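Local coordinates for protein AvmM (Streptomyces sp. NBRC 109436, PDB 7FE6) that catalyses the macrocyclization step of alchivemycin A biosynthesis, closing the ring through dehydration and Michael-type addition, at residues A26-V31 and I41-F46; T58-V63 and C111-P116; I64-R69 and E151-F156; F77-K82 and A138-A143. One frame throughout, in Å; residues are numbered along the deposited sequence.

Contact 1: A26-V31 and I41-F46; sequences ADFIGV and IEFSVF
The ring of Phe46 receives Asp27 O over one face, offset toward the rim, with Phe46 CD1 3.8 Å from that oxygen. At the edge of the same ring, in its plane, lie Ile29 CG1, 3.5 Å from Phe46 CE1, and Ser44 OG. Asp27 CB meets the rim at Phe46 CE2, and the carboxylate plane stands 62° from the ring. The Phe28 ring is met near its plane by Phe43 CE2, 4.1 Å from Phe28 CE1, and off-centre by a CH-pi contact from Val45 CG2, which is 4.3 Å from the centroid. Chi1 of Phe43 (61°) sets its CG between the backbone N and the carbonyl carbon, where Val31 CG2 meets Phe43 CG at 3.9 Å. Strand 24-29, at the sheet edge within this chain, runs antiparallel to 40-49 in one sheet of a beta-sandwich: Phe28 and Val45 face inward onto Ala157 of the other sheet, whereas Asp27, Ile29, Ser44 and Phe46 face a second subunit. Two pairs of backbone bonds hold the register, Asp27 with Phe46 and Ile29 with Ser44; the straightest, Ser44 N to Ile29 O (3.0 Å), has an angle of 173°. On the subunit face Ser44 OG is hydrogen-bonded to Ser186 O of the second subunit. Glu42 has two partners, Arg141 of its own chain through OE1 and Arg188 of the second subunit through OE2.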
# COMPACT_ATOMS: atom_id res chain seq x y z
N ALA A 26 7.71 -6.16 0.59
CA ALA A 26 7.40 -5.50 1.86
C ALA A 26 6.27 -4.49 1.69
O ALA A 26 6.14 -3.84 0.65
CB ALA A 26 8.63 -4.81 2.44
N ASP A 27 5.48 -4.31 2.75
CA ASP A 27 4.37 -3.36 2.75
C ASP A 27 4.41 -2.46 3.98
O ASP A 27 4.81 -2.89 5.07
CB ASP A 27 3.02 -4.06 2.68
CG ASP A 27 2.87 -4.87 1.42
OD1 ASP A 27 3.00 -4.29 0.32
OD2 ASP A 27 2.61 -6.08 1.50
N PHE A 28 4.00 -1.20 3.79
CA PHE A 28 3.87 -0.23 4.86
C PHE A 28 2.40 -0.02 5.22
O PHE A 28 1.52 -0.05 4.36
CB PHE A 28 4.49 1.12 4.46
CG PHE A 28 6.00 1.13 4.40
CD1 PHE A 28 6.75 1.22 5.57
CD2 PHE A 28 6.67 1.14 3.19
CE1 PHE A 28 8.13 1.27 5.53
CE2 PHE A 28 8.08 1.18 3.15
CZ PHE A 28 8.79 1.24 4.32
N ILE A 29 2.14 0.22 6.51
CA ILE A 29 0.83 0.62 6.99
C ILE A 29 1.01 1.81 7.92
O ILE A 29 1.81 1.74 8.86
CB ILE A 29 0.09 -0.51 7.74
CG1 ILE A 29 -0.28 -1.66 6.80
CG2 ILE A 29 -1.18 0.02 8.40
CD1 ILE A 29 -1.37 -1.31 5.79
N GLY A 30 0.29 2.91 7.66
CA GLY A 30 0.21 4.00 8.60
C GLY A 30 1.36 4.98 8.57
O GLY A 30 1.50 5.77 9.51
N VAL A 31 2.20 4.94 7.54
CA VAL A 31 3.24 5.96 7.35
C VAL A 31 2.59 7.27 6.91
O VAL A 31 1.95 7.32 5.85
CB VAL A 31 4.26 5.50 6.30
CG1 VAL A 31 5.42 6.52 6.21
CG2 VAL A 31 4.77 4.12 6.64
N ILE A 41 5.78 9.07 15.67
CA ILE A 41 4.78 8.32 14.93
C ILE A 41 5.06 6.84 15.11
O ILE A 41 6.20 6.41 15.32
CB ILE A 41 4.78 8.70 13.44
CG1 ILE A 41 6.09 8.23 12.81
CG2 ILE A 41 4.54 10.22 13.27
CD1 ILE A 41 6.05 8.09 11.34
N GLU A 42 3.99 6.05 15.00
CA GLU A 42 4.09 4.60 14.95
C GLU A 42 3.49 4.14 13.63
O GLU A 42 2.41 4.59 13.26
CB GLU A 42 3.34 3.94 16.11
CG GLU A 42 3.40 2.41 16.11
CD GLU A 42 2.99 1.79 17.46
OE1 GLU A 42 3.04 2.50 18.50
OE2 GLU A 42 2.61 0.58 17.46
N PHE A 43 4.20 3.27 12.93
CA PHE A 43 3.69 2.62 11.73
C PHE A 43 4.09 1.14 11.80
O PHE A 43 4.75 0.69 12.74
CB PHE A 43 4.20 3.27 10.44
CG PHE A 43 5.70 3.23 10.28
CD1 PHE A 43 6.49 4.26 10.79
CD2 PHE A 43 6.32 2.16 9.64
CE1 PHE A 43 7.87 4.22 10.66
CE2 PHE A 43 7.69 2.13 9.49
CZ PHE A 43 8.47 3.17 10.01
N SER A 44 3.61 0.37 10.84
CA SER A 44 3.99 -1.02 10.76
C SER A 44 4.52 -1.29 9.36
O SER A 44 4.22 -0.58 8.40
CB SER A 44 2.85 -1.98 11.14
OG SER A 44 1.89 -2.16 10.11
N VAL A 45 5.39 -2.28 9.28
CA VAL A 45 5.98 -2.71 8.02
C VAL A 45 6.19 -4.21 8.14
O VAL A 45 6.52 -4.72 9.22
CB VAL A 45 7.29 -1.92 7.72
CG1 VAL A 45 8.22 -1.89 8.95
CG2 VAL A 45 8.03 -2.46 6.49
N PHE A 46 5.96 -4.93 7.06
CA PHE A 46 6.01 -6.38 7.14
C PHE A 46 6.52 -6.92 5.82
O PHE A 46 6.23 -6.36 4.76
CB PHE A 46 4.63 -6.98 7.50
CG PHE A 46 3.43 -6.22 6.94
CD1 PHE A 46 2.94 -5.09 7.60
CD2 PHE A 46 2.77 -6.67 5.80
CE1 PHE A 46 1.85 -4.39 7.10
CE2 PHE A 46 1.67 -5.98 5.29
CZ PHE A 46 1.20 -4.84 5.94

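Contact 2: T58-V63 and C111-P116; sequences TGLNLV and CQLSGP
Leu62 and Leu113 meet at the tight end of this contact, with Leu62 CD2 3.7 Å from Leu113 CD2. Leu113 CD1 reaches Leu62 CB on the same flank, at 3.9 Å. Beside them Leu62 and Cys111 form a hydrogen-bonded antiparallel pair: Leu62 N bonds to Cys111 O and Cys111 N to Leu62 O, the former with an N-H...O angle of 168°. A third bond, Leu113 N to Leu60 O, is 2.7 Å long. These strands, 57-66 and 107-113, lie in the second sheet of the beta-sandwich, and Leu60 and Leu62 turn inward onto Val45 of the facing sheet. The looser step is at Leu60 and Leu113, where a water replaces the direct return bond, accepting from Leu60 N and donating to Leu113 O. Just beyond it the chains come close again, with Ser114 CB 3.9 Å from Gly59 CA, a glycine whose lack of a side chain leaves room for that CB. Asn61 and Gln112 occupy the other side of the sheet, their amide planes 69° apart and Asn61 OD1 lying 3.8 Å from Gln112 CG. Their amide nitrogens turn to backbone oxygens outside the pair, Asn61 ND2 to Phe175 O and Leu158 O, and Gln112 NE2 to Gly173 O. On the more solvent-accessible side, Gln112 OE1 accepts from Ser114 OG at 2.7 Å, a bond between two partly exposed residues.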
# COMPACT_ATOMS: atom_id res chain seq x y z
N THR A 58 15.66 -14.72 8.25
CA THR A 58 15.32 -13.46 7.63
C THR A 58 15.23 -12.38 8.69
O THR A 58 14.87 -12.66 9.84
CB THR A 58 13.98 -13.50 6.91
OG1 THR A 58 12.96 -13.76 7.89
CG2 THR A 58 13.95 -14.55 5.80
N GLY A 59 15.48 -11.14 8.27
CA GLY A 59 15.26 -9.97 9.10
C GLY A 59 15.05 -8.74 8.24
O GLY A 59 15.50 -8.68 7.10
N LEU A 60 14.36 -7.76 8.82
CA LEU A 60 14.04 -6.53 8.10
C LEU A 60 15.13 -5.47 8.26
O LEU A 60 15.67 -5.26 9.35
CB LEU A 60 12.71 -5.94 8.61
CG LEU A 60 12.33 -4.62 7.91
CD1 LEU A 60 12.02 -4.84 6.43
CD2 LEU A 60 11.27 -3.79 8.62
N ASN A 61 15.42 -4.79 7.16
CA ASN A 61 16.20 -3.56 7.18
C ASN A 61 15.30 -2.39 6.76
O ASN A 61 14.37 -2.56 5.97
CB ASN A 61 17.42 -3.65 6.25
CG ASN A 61 18.33 -4.82 6.60
OD1 ASN A 61 19.04 -4.79 7.61
ND2 ASN A 61 18.29 -5.88 5.79
N LEU A 62 15.57 -1.23 7.35
CA LEU A 62 14.82 0.01 7.12
C LEU A 62 15.82 1.10 6.78
O LEU A 62 16.83 1.27 7.48
CB LEU A 62 14.02 0.40 8.36
CG LEU A 62 12.59 0.92 8.25
CD1 LEU A 62 11.66 -0.09 7.62
CD2 LEU A 62 12.14 1.24 9.64
N VAL A 63 15.59 1.82 5.69
CA VAL A 63 16.51 2.86 5.25
C VAL A 63 15.82 4.21 5.31
O VAL A 63 14.72 4.37 4.78
CB VAL A 63 17.05 2.60 3.83
CG1 VAL A 63 18.04 3.66 3.46
CG2 VAL A 63 17.69 1.24 3.78
N CYS A 111 19.23 0.82 8.65
CA CYS A 111 19.06 0.30 10.00
C CYS A 111 18.52 -1.13 9.99
O CYS A 111 17.55 -1.43 9.29
CB CYS A 111 18.12 1.18 10.81
SG CYS A 111 18.68 2.83 10.95
N GLN A 112 19.13 -1.98 10.80
CA GLN A 112 18.67 -3.35 10.95
C GLN A 112 17.58 -3.43 12.02
O GLN A 112 17.78 -3.00 13.16
CB GLN A 112 19.84 -4.27 11.29
CG GLN A 112 19.49 -5.74 11.23
CD GLN A 112 20.68 -6.65 11.56
OE1 GLN A 112 20.50 -7.80 11.98
NE2 GLN A 112 21.89 -6.16 11.33
N LEU A 113 16.44 -4.00 11.64
CA LEU A 113 15.31 -4.26 12.54
C LEU A 113 14.99 -5.76 12.57
O LEU A 113 13.83 -6.15 12.37
CB LEU A 113 14.06 -3.48 12.08
CG LEU A 113 13.95 -2.00 12.45
CD1 LEU A 113 15.03 -1.16 11.77
CD2 LEU A 113 12.57 -1.48 12.06
N SER A 114 16.00 -6.60 12.88
CA SER A 114 15.85 -8.04 12.81
C SER A 114 15.52 -8.58 14.20
O SER A 114 15.47 -7.85 15.19
CB SER A 114 17.12 -8.72 12.30
OG SER A 114 18.22 -8.59 13.23
N GLY A 115 15.27 -9.88 14.26
CA GLY A 115 15.10 -10.55 15.53
C GLY A 115 13.93 -11.50 15.56
O GLY A 115 13.07 -11.50 14.67
N PRO A 116 13.86 -12.32 16.61
CA PRO A 116 12.75 -13.27 16.75
C PRO A 116 11.41 -12.55 16.83
O PRO A 116 11.31 -11.43 17.34
CB PRO A 116 13.06 -14.00 18.07
CG PRO A 116 14.50 -13.70 18.35
CD PRO A 116 14.83 -12.41 17.72
O HOH W 1 12.86 -8.03 11.06

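Contact 3: I64-R69 and E151-F156; sequences IWFSDR and EHAGIF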
# COMPACT_ATOMS: atom_id res chain seq x y z
N ILE A 64 16.44 5.17 5.98
CA ILE A 64 15.94 6.54 6.01
C ILE A 64 16.84 7.38 5.13
O ILE A 64 18.07 7.32 5.26
CB ILE A 64 15.86 7.09 7.44
CG1 ILE A 64 14.99 6.17 8.30
CG2 ILE A 64 15.32 8.52 7.40
CD1 ILE A 64 14.80 6.65 9.72
N TRP A 65 16.24 8.13 4.22
CA TRP A 65 16.95 8.84 3.16
C TRP A 65 16.45 10.27 3.08
O TRP A 65 15.24 10.51 3.05
CB TRP A 65 16.76 8.13 1.81
CG TRP A 65 17.32 8.89 0.60
CD1 TRP A 65 18.62 9.23 0.36
CD2 TRP A 65 16.57 9.32 -0.56
NE1 TRP A 65 18.73 9.87 -0.86
CE2 TRP A 65 17.49 9.93 -1.44
CE3 TRP A 65 15.22 9.26 -0.93
CZ2 TRP A 65 17.11 10.48 -2.67
CZ3 TRP A 65 14.84 9.80 -2.15
CH2 TRP A 65 15.78 10.40 -3.00
N PHE A 66 17.38 11.22 3.05
CA PHE A 66 17.07 12.62 2.75
C PHE A 66 17.67 12.95 1.40
O PHE A 66 18.87 12.81 1.20
CB PHE A 66 17.62 13.57 3.82
CG PHE A 66 16.89 13.50 5.15
CD1 PHE A 66 15.80 12.68 5.33
CD2 PHE A 66 17.31 14.30 6.22
CE1 PHE A 66 15.14 12.63 6.56
CE2 PHE A 66 16.65 14.25 7.44
CZ PHE A 66 15.56 13.41 7.61
N SER A 67 16.82 13.41 0.48
CA SER A 67 17.30 13.73 -0.86
C SER A 67 17.92 15.12 -0.94
O SER A 67 18.60 15.41 -1.94
CB SER A 67 16.15 13.66 -1.85
OG SER A 67 15.33 14.79 -1.69
N ASP A 68 17.70 15.98 0.06
CA ASP A 68 17.99 17.40 -0.05
C ASP A 68 18.94 17.89 1.04
O ASP A 68 19.01 19.10 1.29
CB ASP A 68 16.70 18.21 -0.03
CG ASP A 68 15.83 17.91 1.18
OD1 ASP A 68 16.08 16.91 1.88
OD2 ASP A 68 14.86 18.67 1.42
N ARG A 69 19.69 16.99 1.66
CA ARG A 69 20.74 17.33 2.60
C ARG A 69 21.51 16.07 2.94
O ARG A 69 20.98 14.96 2.85
CB ARG A 69 20.16 17.98 3.86
CG ARG A 69 19.06 17.18 4.51
CD ARG A 69 18.33 18.06 5.50
NE ARG A 69 19.22 18.54 6.55
CZ ARG A 69 18.86 19.43 7.47
NH1 ARG A 69 17.64 19.93 7.48
NH2 ARG A 69 19.73 19.81 8.39
N GLU A 151 12.41 18.19 2.55
CA GLU A 151 11.30 18.38 1.64
C GLU A 151 11.11 17.23 0.65
O GLU A 151 10.13 17.23 -0.11
CB GLU A 151 11.46 19.73 0.95
CG GLU A 151 11.14 20.83 1.96
CD GLU A 151 9.74 20.61 2.53
OE1 GLU A 151 8.78 20.65 1.70
OE2 GLU A 151 9.59 20.30 3.76
N HIS A 152 11.99 16.24 0.66
CA HIS A 152 11.72 15.00 -0.05
C HIS A 152 12.60 13.91 0.56
O HIS A 152 13.83 13.91 0.37
CB HIS A 152 11.95 15.13 -1.55
CG HIS A 152 11.90 13.81 -2.27
ND1 HIS A 152 10.79 12.99 -2.24
CD2 HIS A 152 12.85 13.14 -2.98
CE1 HIS A 152 11.05 11.89 -2.93
NE2 HIS A 152 12.28 11.96 -3.39
N ALA A 153 11.96 12.97 1.24
CA ALA A 153 12.63 11.94 2.00
C ALA A 153 11.86 10.66 1.79
O ALA A 153 10.72 10.66 1.30
CB ALA A 153 12.71 12.30 3.49
N GLY A 154 12.46 9.55 2.19
CA GLY A 154 11.77 8.28 2.09
C GLY A 154 12.18 7.37 3.22
O GLY A 154 13.31 7.43 3.73
N ILE A 155 11.24 6.52 3.63
CA ILE A 155 11.57 5.33 4.39
C ILE A 155 11.51 4.16 3.42
O ILE A 155 10.53 4.02 2.67
CB ILE A 155 10.61 5.13 5.58
CG1 ILE A 155 10.56 6.40 6.42
CG2 ILE A 155 11.09 3.98 6.43
CD1 ILE A 155 9.50 6.38 7.53
N PHE A 156 12.53 3.32 3.44
CA PHE A 156 12.60 2.19 2.53
C PHE A 156 12.70 0.89 3.31
O PHE A 156 13.42 0.81 4.30
CB PHE A 156 13.78 2.28 1.59
CG PHE A 156 13.72 3.43 0.62
CD1 PHE A 156 14.05 4.73 1.03
CD2 PHE A 156 13.34 3.21 -0.71
CE1 PHE A 156 14.02 5.78 0.15
CE2 PHE A 156 13.29 4.25 -1.61
CZ PHE A 156 13.64 5.55 -1.18
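Trp65 and His152 both carry CG anti to the backbone N (chi1 172° for Trp65 and 171° for His152), and the rotation of each ring about its second torsion then brings Trp65 CZ3 to 3.6 Å from His152 NE2. The six-membered ring stands at 86° to the imidazole. Nearer the base of the indole, Trp65 CE3 is 3.8 Å from Phe156 CE1, meeting that ring at its edge. On the other side of the sheet Ala153 CB touches Phe66 CD1 at 3.6 Å. Strands 57-66 and 153-162 are antiparallel neighbours here, and the two backbone bonds between Trp65 and Gly154 fix their register. Past the end of strand 57-66 the side chains take over. Ser67 OG, between the backbone N and the carbonyl carbon, donates to His152 O at 2.7 Å, while Ser67 N donates to the same oxygen at 3.0 Å. The OG also lies at the imidazole edge, near its plane and 3.2 Å from His152 CD2. His152 ND1 is hydrogen-bonded to His139 NE2 of the third subunit, which makes this corner part of the trimer interface. Asp68 OD2 accepts Glu151 N on its syn side at 2.7 Å, and OD1 bonds to Ser150 OG. Glu151 itself is paired with Arg188 through OE2. The backbone N-H of Glu151 on OD2 would probably favour the ionised form of Asp68, and the two donors from Ser67 hold His152 O as the chain turns its corner.

Contact 4: F77-K82 and A138-A143; sequences FKLFYK and AHVRLA
Arg141 N donates to Phe80 O at 2.8 Å, among the shortest bonds between these strands, with the donor tilted 29° from the carbonyl plane. Phe80 N returns a nearly straight bond to Arg141 O (172°). Matching pairs join Lys78 with Ala143 and Lys82 with His139; in the latter, Lys82 N to His139 O is the most bent, at 134°. Side chains then divide by face. On one, Leu142 CD1 packs against Phe77 CD1 at 3.9 Å and lies 3.4 Å from Lys78 O, while Leu79 CD2 crosses onto Val140 CG1. Tyr81 on this side bonds through its OH to Ser114 O, just past strand 107-113, and Val140 reaches Leu113 of that strand. On the other, Lys82 and His139 run side by side, Lys82 CD 4.0 Å from His139 CD2, and Lys82 O sits at the imidazole edge, in its plane. Beyond them Lys82 NZ is held by Ser84 O and Ala86 O, and His139 NE2 turns to His152 ND1 of a second subunit. Arg141, extended from CG to NE, is salt-bridged through NE to Glu42 and makes a cation-pi contact with Trp88. Strands 77-83 and 135-144 thus form an antiparallel pair within a beta-sandwich, one face given to the hydrophobic core between the sheets and the other to the subunit interface of the trimer.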
# COMPACT_ATOMS: atom_id res chain seq x y z
N PHE A 77 17.64 10.84 15.03
CA PHE A 77 16.30 10.33 15.22
C PHE A 77 16.33 9.21 16.25
O PHE A 77 17.37 8.62 16.56
CB PHE A 77 15.70 9.87 13.89
CG PHE A 77 16.54 8.85 13.13
CD1 PHE A 77 16.33 7.48 13.30
CD2 PHE A 77 17.47 9.26 12.18
CE1 PHE A 77 17.07 6.56 12.58
CE2 PHE A 77 18.20 8.33 11.46
CZ PHE A 77 17.99 6.97 11.66
N LYS A 78 15.16 8.96 16.82
CA LYS A 78 14.95 7.84 17.72
C LYS A 78 14.12 6.78 17.02
O LYS A 78 13.16 7.11 16.30
CB LYS A 78 14.27 8.29 19.01
CG LYS A 78 15.17 9.10 19.88
CD LYS A 78 14.50 9.44 21.17
CE LYS A 78 15.40 10.32 21.99
NZ LYS A 78 16.67 9.64 22.41
N LEU A 79 14.49 5.52 17.23
CA LEU A 79 13.93 4.41 16.47
C LEU A 79 13.73 3.23 17.40
O LEU A 79 14.70 2.70 17.95
CB LEU A 79 14.84 4.03 15.30
CG LEU A 79 14.18 3.61 13.98
CD1 LEU A 79 15.18 2.85 13.10
CD2 LEU A 79 12.93 2.80 14.19
N PHE A 80 12.48 2.81 17.58
CA PHE A 80 12.14 1.60 18.32
C PHE A 80 11.32 0.67 17.44
O PHE A 80 10.58 1.11 16.55
CB PHE A 80 11.32 1.91 19.58
CG PHE A 80 12.12 2.55 20.67
CD1 PHE A 80 12.47 3.90 20.58
CD2 PHE A 80 12.50 1.81 21.79
CE1 PHE A 80 13.21 4.50 21.59
CE2 PHE A 80 13.24 2.40 22.82
CZ PHE A 80 13.60 3.75 22.72
N TYR A 81 11.43 -0.63 17.71
CA TYR A 81 10.67 -1.56 16.91
C TYR A 81 10.36 -2.79 17.74
O TYR A 81 10.93 -3.03 18.81
CB TYR A 81 11.40 -1.94 15.62
CG TYR A 81 12.57 -2.89 15.78
CD1 TYR A 81 13.81 -2.42 16.25
CD2 TYR A 81 12.47 -4.22 15.41
CE1 TYR A 81 14.89 -3.27 16.38
CE2 TYR A 81 13.54 -5.09 15.54
CZ TYR A 81 14.77 -4.60 16.04
OH TYR A 81 15.87 -5.44 16.17
N LYS A 82 9.43 -3.58 17.19
CA LYS A 82 8.93 -4.79 17.84
C LYS A 82 8.58 -5.74 16.72
O LYS A 82 7.78 -5.39 15.84
CB LYS A 82 7.72 -4.43 18.71
CG LYS A 82 6.72 -5.51 19.00
CD LYS A 82 5.36 -4.85 19.19
CE LYS A 82 4.53 -5.52 20.23
NZ LYS A 82 4.31 -6.97 19.92
N ALA A 138 7.37 -5.70 11.60
CA ALA A 138 7.96 -4.81 12.58
C ALA A 138 6.95 -3.70 12.84
O ALA A 138 6.48 -3.06 11.89
CB ALA A 138 9.30 -4.24 12.10
N HIS A 139 6.58 -3.51 14.09
CA HIS A 139 5.91 -2.29 14.50
C HIS A 139 7.01 -1.27 14.83
O HIS A 139 7.97 -1.61 15.52
CB HIS A 139 5.01 -2.55 15.70
CG HIS A 139 3.93 -3.56 15.45
ND1 HIS A 139 2.63 -3.20 15.15
CD2 HIS A 139 3.96 -4.92 15.42
CE1 HIS A 139 1.90 -4.29 14.98
NE2 HIS A 139 2.69 -5.35 15.14
N VAL A 140 6.90 -0.05 14.32
CA VAL A 140 8.04 0.87 14.37
C VAL A 140 7.60 2.21 14.95
O VAL A 140 6.63 2.82 14.48
CB VAL A 140 8.64 1.10 12.97
CG1 VAL A 140 9.89 1.93 13.09
CG2 VAL A 140 8.94 -0.19 12.30
N ARG A 141 8.34 2.70 15.94
CA ARG A 141 8.13 4.03 16.50
C ARG A 141 9.31 4.92 16.14
O ARG A 141 10.47 4.59 16.46
CB ARG A 141 7.93 3.96 18.01
CG ARG A 141 6.59 3.41 18.44
CD ARG A 141 6.56 3.04 19.93
NE ARG A 141 5.27 2.51 20.33
CZ ARG A 141 5.05 1.79 21.42
NH1 ARG A 141 6.04 1.47 22.25
NH2 ARG A 141 3.82 1.35 21.67
N LEU A 142 9.00 6.05 15.50
CA LEU A 142 10.01 6.89 14.88
C LEU A 142 9.75 8.34 15.23
O LEU A 142 8.59 8.79 15.25
CB LEU A 142 10.00 6.73 13.37
CG LEU A 142 10.97 7.60 12.58
CD1 LEU A 142 12.40 7.33 13.00
CD2 LEU A 142 10.79 7.36 11.10
N ALA A 143 10.83 9.05 15.54
CA ALA A 143 10.77 10.47 15.85
C ALA A 143 12.08 11.10 15.39
O ALA A 143 13.16 10.61 15.73
CB ALA A 143 10.56 10.70 17.35

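Overall arrangement
Contacts 1 and 4 lie in one sheet, their centres about 10 Å apart, with strands 40-49 and 135-144 side by side in it. Contacts 2 and 3, about 19 Å apart, share strand 57-66 in the opposing sheet, where 107-113 and 153-162 flank it. The two sheets stack face to face: Val45 CG1 meets Leu60 CD2 at 3.6 Å, and Ile64 CD1 meets Phe77 CE1 at 3.6 Å. Along the chain contact 1 closes first, contacts 2 and 4 interleave, and contact 4 is nested within contact 3, so strands repeatedly pass between sheets. Contacts 1 and 4 touch the second subunit and contact 3 the third, which ties the sandwich into the trimer; alchivemycin A lies near Phe46.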